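Local coordinates for pyridine nucleotide-disulfide oxidoreductase-like protein (Myceliophthora thermophila, PDB 5MQ6), which uses FAD and NADPH to insert one oxygen atom beside the carbonyl of ketones, particularly polycyclic ones, giving esters or lactones, at residues D495-K507 with G518-T530. Sequence-based numbering, arbitrary orientation.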
loop_
_atom_site.group_PDB
_atom_site.type_symbol
_atom_site.label_atom_id
_atom_site.label_comp_id
_atom_site.label_asym_id
_atom_site.label_seq_id
_atom_site.Cartn_x
_atom_site.Cartn_y
_atom_site.Cartn_z
ATOM N N ASP A 495 7.653 14.517 11.470
ATOM C CA ASP A 495 8.997 14.508 12.002
ATOM C C ASP A 495 8.944 13.721 13.308
ATOM O O ASP A 495 8.056 13.952 14.153
ATOM C CB ASP A 495 9.441 15.916 12.282
ATOM C CG ASP A 495 9.572 16.756 11.010
ATOM O OD1 ASP A 495 9.941 16.197 9.941
ATOM O OD2 ASP A 495 9.299 17.971 11.095
ATOM N N ILE A 496 9.937 12.854 13.498
ATOM C CA ILE A 496 10.018 12.004 14.688
ATOM C C ILE A 496 11.314 12.296 15.403
ATOM O O ILE A 496 12.383 12.120 14.797
ATOM C CB ILE A 496 9.917 10.496 14.350
ATOM C CG1 ILE A 496 8.593 10.244 13.648
ATOM C CG2 ILE A 496 9.932 9.627 15.634
ATOM C CD1 ILE A 496 8.225 8.836 13.294
ATOM N N TYR A 497 11.219 12.739 16.678
ATOM C CA TYR A 497 12.427 13.097 17.451
ATOM C C TYR A 497 12.438 12.208 18.673
ATOM O O TYR A 497 11.463 12.143 19.366
ATOM C CB TYR A 497 12.443 14.553 17.880
ATOM C CG TYR A 497 12.361 15.474 16.686
ATOM C CD1 TYR A 497 13.487 15.732 15.869
ATOM C CD2 TYR A 497 11.141 16.050 16.328
ATOM C CE1 TYR A 497 13.398 16.591 14.783
ATOM C CE2 TYR A 497 11.030 16.906 15.215
ATOM C CZ TYR A 497 12.163 17.172 14.455
ATOM O OH TYR A 497 11.986 18.004 13.382
ATOM N N GLY A 498 13.542 11.535 18.932
ATOM C CA GLY A 498 13.647 10.669 20.073
ATOM C C GLY A 498 14.587 11.190 21.165
ATOM O O GLY A 498 14.658 12.395 21.421
ATOM N N ARG A 499 15.318 10.257 21.794
ATOM C CA ARG A 499 16.290 10.609 22.828
ATOM C C ARG A 499 17.281 11.676 22.328
ATOM O O ARG A 499 17.804 11.602 21.221
ATOM C CB ARG A 499 17.069 9.390 23.360
ATOM C CG ARG A 499 16.223 8.380 24.098
ATOM C CD ARG A 499 17.111 7.287 24.725
ATOM N NE ARG A 499 16.307 6.551 25.668
ATOM C CZ ARG A 499 15.873 7.002 26.871
ATOM N NH1 ARG A 499 16.162 8.239 27.308
ATOM N NH2 ARG A 499 15.115 6.211 27.645
ATOM N N GLY A 500 17.555 12.640 23.190
ATOM C CA GLY A 500 18.411 13.754 22.833
ATOM C C GLY A 500 17.907 14.598 21.704
ATOM O O GLY A 500 18.697 15.253 21.071
ATOM N N GLY A 501 16.611 14.588 21.427
ATOM C CA GLY A 501 16.095 15.299 20.249
ATOM C C GLY A 501 16.533 14.800 18.873
ATOM O O GLY A 501 16.225 15.447 17.856
ATOM N N LYS A 502 17.241 13.661 18.822
ATOM C CA LYS A 502 17.623 12.996 17.565
ATOM C C LYS A 502 16.419 12.656 16.589
ATOM O O LYS A 502 15.434 11.977 16.964
ATOM C CB LYS A 502 18.303 11.690 17.916
ATOM C CG LYS A 502 19.201 11.147 16.817
ATOM C CD LYS A 502 20.113 9.990 17.266
ATOM C CE LYS A 502 19.464 8.613 17.062
ATOM N NZ LYS A 502 19.919 7.574 18.035
ATOM N N SER A 503 16.549 13.095 15.336
ATOM C CA SER A 503 15.553 12.885 14.298
ATOM C C SER A 503 15.634 11.496 13.678
ATOM O O SER A 503 16.701 11.056 13.186
ATOM C CB SER A 503 15.703 13.890 13.176
ATOM O OG SER A 503 14.964 13.342 12.072
ATOM N N LEU A 504 14.513 10.806 13.645
ATOM C CA LEU A 504 14.526 9.442 13.075
ATOM C C LEU A 504 15.030 9.513 11.631
ATOM O O LEU A 504 15.869 8.689 11.183
ATOM C CB LEU A 504 13.134 8.776 13.143
ATOM C CG LEU A 504 13.056 7.329 12.615
ATOM C CD1 LEU A 504 14.061 6.429 13.316
ATOM C CD2 LEU A 504 11.677 6.756 12.770
ATOM N N ASP A 505 14.523 10.504 10.912
ATOM C CA ASP A 505 14.821 10.554 9.498
ATOM C C ASP A 505 16.272 10.908 9.237
ATOM O O ASP A 505 16.891 10.399 8.343
ATOM C CB ASP A 505 13.884 11.492 8.729
ATOM C CG ASP A 505 14.012 11.299 7.237
ATOM O OD1 ASP A 505 13.900 10.143 6.755
ATOM O OD2 ASP A 505 14.305 12.306 6.564
ATOM N N ASP A 506 16.823 11.789 10.022
ATOM C CA ASP A 506 18.245 12.105 9.867
ATOM C C ASP A 506 19.091 10.877 10.126
ATOM O O ASP A 506 19.971 10.554 9.330
ATOM C CB ASP A 506 18.646 13.232 10.776
ATOM C CG ASP A 506 17.931 14.545 10.431
ATOM O OD1 ASP A 506 17.473 14.747 9.278
ATOM O OD2 ASP A 506 17.813 15.392 11.347
ATOM N N LYS A 507 18.787 10.132 11.195
ATOM C CA LYS A 507 19.485 8.834 11.402
ATOM C C LYS A 507 19.363 7.940 10.152
ATOM O O LYS A 507 20.347 7.394 9.637
ATOM C CB LYS A 507 18.893 8.109 12.592
ATOM C CG LYS A 507 19.617 6.845 13.046
ATOM C CD LYS A 507 18.885 6.158 14.178
ATOM C CE LYS A 507 19.380 4.728 14.371
ATOM N NZ LYS A 507 18.555 3.962 15.360
ATOM N N GLY A 518 12.262 -4.806 11.472
ATOM C CA GLY A 518 11.518 -3.754 10.771
ATOM C C GLY A 518 10.540 -2.936 11.594
ATOM O O GLY A 518 9.823 -2.076 11.032
ATOM N N VAL A 519 10.523 -3.115 12.902
ATOM C CA VAL A 519 9.414 -2.505 13.663
ATOM C C VAL A 519 9.770 -1.463 14.704
ATOM O O VAL A 519 8.861 -0.816 15.292
ATOM C CB VAL A 519 8.569 -3.592 14.390
ATOM C CG1 VAL A 519 7.965 -4.553 13.372
ATOM C CG2 VAL A 519 9.368 -4.336 15.390
ATOM N N CYS A 520 11.060 -1.314 14.981
ATOM C CA CYS A 520 11.525 -0.280 15.973
ATOM C C CYS A 520 12.967 0.097 15.664
ATOM O O CYS A 520 13.651 -0.613 14.905
ATOM C CB CYS A 520 11.393 -0.840 17.386
ATOM S SG CYS A 520 12.458 -2.290 17.624
ATOM N N SER A 521 13.453 1.173 16.282
ATOM C CA SER A 521 14.794 1.749 16.074
ATOM C C SER A 521 15.368 2.332 17.413
ATOM O O SER A 521 14.636 2.935 18.286
ATOM C CB SER A 521 14.740 2.869 15.054
ATOM O OG SER A 521 16.003 3.056 14.399
ATOM N N ASN A 522 16.671 2.167 17.538
ATOM C CA ASN A 522 17.409 2.651 18.682
ATOM C C ASN A 522 17.378 4.149 18.766
ATOM O O ASN A 522 17.585 4.855 17.755
ATOM C CB ASN A 522 18.858 2.155 18.673
ATOM C CG ASN A 522 19.631 2.701 19.841
ATOM O OD1 ASN A 522 20.321 3.635 19.629
ATOM N ND2 ASN A 522 19.364 2.232 21.106
ATOM N N GLY A 523 17.151 4.626 19.975
ATOM C CA GLY A 523 16.921 6.095 20.240
ATOM C C GLY A 523 15.481 6.522 20.318
ATOM O O GLY A 523 15.216 7.666 20.588
ATOM N N PHE A 524 14.554 5.579 20.112
ATOM C CA PHE A 524 13.113 5.798 19.882
ATOM C C PHE A 524 12.344 4.807 20.662
ATOM O O PHE A 524 11.618 4.011 20.093
ATOM C CB PHE A 524 12.749 5.816 18.366
ATOM C CG PHE A 524 13.589 6.818 17.579
ATOM C CD1 PHE A 524 14.846 6.458 17.126
ATOM C CD2 PHE A 524 13.165 8.101 17.408
ATOM C CE1 PHE A 524 15.664 7.333 16.473
ATOM C CE2 PHE A 524 13.964 9.025 16.747
ATOM C CZ PHE A 524 15.231 8.640 16.284
ATOM N N PRO A 525 12.525 4.852 22.027
ATOM C CA PRO A 525 11.880 3.913 22.949
ATOM C C PRO A 525 10.386 4.017 22.864
ATOM O O PRO A 525 9.870 5.099 22.626
ATOM C CB PRO A 525 12.396 4.354 24.347
ATOM C CG PRO A 525 12.685 5.800 24.179
ATOM C CD PRO A 525 13.069 6.013 22.764
ATOM N N ASN A 526 9.696 2.881 23.054
ATOM C CA ASN A 526 8.262 2.850 23.039
ATOM C C ASN A 526 7.629 3.304 21.760
ATOM O O ASN A 526 6.462 3.619 21.750
ATOM C CB ASN A 526 7.656 3.529 24.281
ATOM C CG ASN A 526 7.852 2.702 25.529
ATOM O OD1 ASN A 526 8.609 1.720 25.517
ATOM N ND2 ASN A 526 7.162 3.089 26.634
ATOM N N LEU A 527 8.340 3.228 20.655
ATOM C CA LEU A 527 7.758 3.539 19.320
ATOM C C LEU A 527 7.897 2.296 18.530
ATOM O O LEU A 527 8.970 1.688 18.496
ATOM C CB LEU A 527 8.594 4.601 18.615
ATOM C CG LEU A 527 8.234 4.924 17.157
ATOM C CD1 LEU A 527 6.822 5.529 17.015
ATOM C CD2 LEU A 527 9.298 5.812 16.516
ATOM N N PHE A 528 6.814 1.929 17.857
ATOM C CA PHE A 528 6.801 0.828 16.936
ATOM C C PHE A 528 6.081 1.165 15.661
ATOM O O PHE A 528 5.227 2.018 15.676
ATOM C CB PHE A 528 6.139 -0.421 17.613
ATOM C CG PHE A 528 6.920 -0.943 18.792
ATOM C CD1 PHE A 528 7.955 -1.908 18.618
ATOM C CD2 PHE A 528 6.614 -0.537 20.055
ATOM C CE1 PHE A 528 8.622 -2.388 19.728
ATOM C CE2 PHE A 528 7.335 -0.999 21.174
ATOM C CZ PHE A 528 8.275 -1.952 21.011
ATOM N N PHE A 529 6.399 0.457 14.585
ATOM C CA PHE A 529 5.824 0.747 13.296
ATOM C C PHE A 529 5.662 -0.521 12.543
ATOM O O PHE A 529 6.443 -1.432 12.702
ATOM C CB PHE A 529 6.620 1.823 12.521
ATOM C CG PHE A 529 8.140 1.778 12.732
ATOM C CD1 PHE A 529 8.943 0.977 11.937
ATOM C CD2 PHE A 529 8.797 2.559 13.709
ATOM C CE1 PHE A 529 10.343 0.936 12.093
ATOM C CE2 PHE A 529 10.201 2.472 13.872
ATOM C CZ PHE A 529 10.967 1.655 13.083
ATOM N N THR A 530 4.647 -0.554 11.679
ATOM C CA THR A 530 4.363 -1.763 10.909
ATOM C C THR A 530 5.557 -1.992 10.015
ATOM O O THR A 530 6.130 -1.080 9.532
ATOM C CB THR A 530 3.045 -1.684 10.132
ATOM O OG1 THR A 530 2.944 -0.446 9.448
ATOM C CG2 THR A 530 1.884 -1.593 11.041
HETATM O O HOH W 1 20.887 4.891 17.340
#
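The ring of F524 packs under L504, whose CD1 lies over one face, 3.9 Å from the F524 centroid in a CH-pi contact 19° off the normal. Its CE2 corner reaches the loop 498-503, with F524 CE2 3.3 Å from K502 O. With chi1 of F524 at -54°, CG lies beside its own backbone N and the ring leans toward the helix start, where CZ comes within 3.4 Å of L504 CA. K507 runs extended past the ring edge in the opposite direction, CD near CE1, and its ammonium reaches the turn that ends in F524. There NZ donates to N522 O (2.7 Å), on a lone pair in the carbonyl plane. K507 NZ also donates to S521 OG (2.9 Å), which hydrogen-bonds to A514 O as well; E576 adds a salt bridge to K507. A water accepts from K502 NZ and, weakly, K507 NZ and donates to N522 OD1, while N522 ND2 binds V571 O. R499 N donates to G523 O (2.9 Å); its guanidinium, beside P525, salt-bridges D190 through NH1 and E570 through NE. I496 CG2 touches F524 CD2 and L527 CD2, 4.0 Å each. The type II turn S521-F524 thus packs against a strand-loop-helix unit; strands 495-497 and 527-529 share one mixed sheet, pairing in parallel with 181-189 and 218-221, and the I496 side chain lies about 9 Å from the bound FAD.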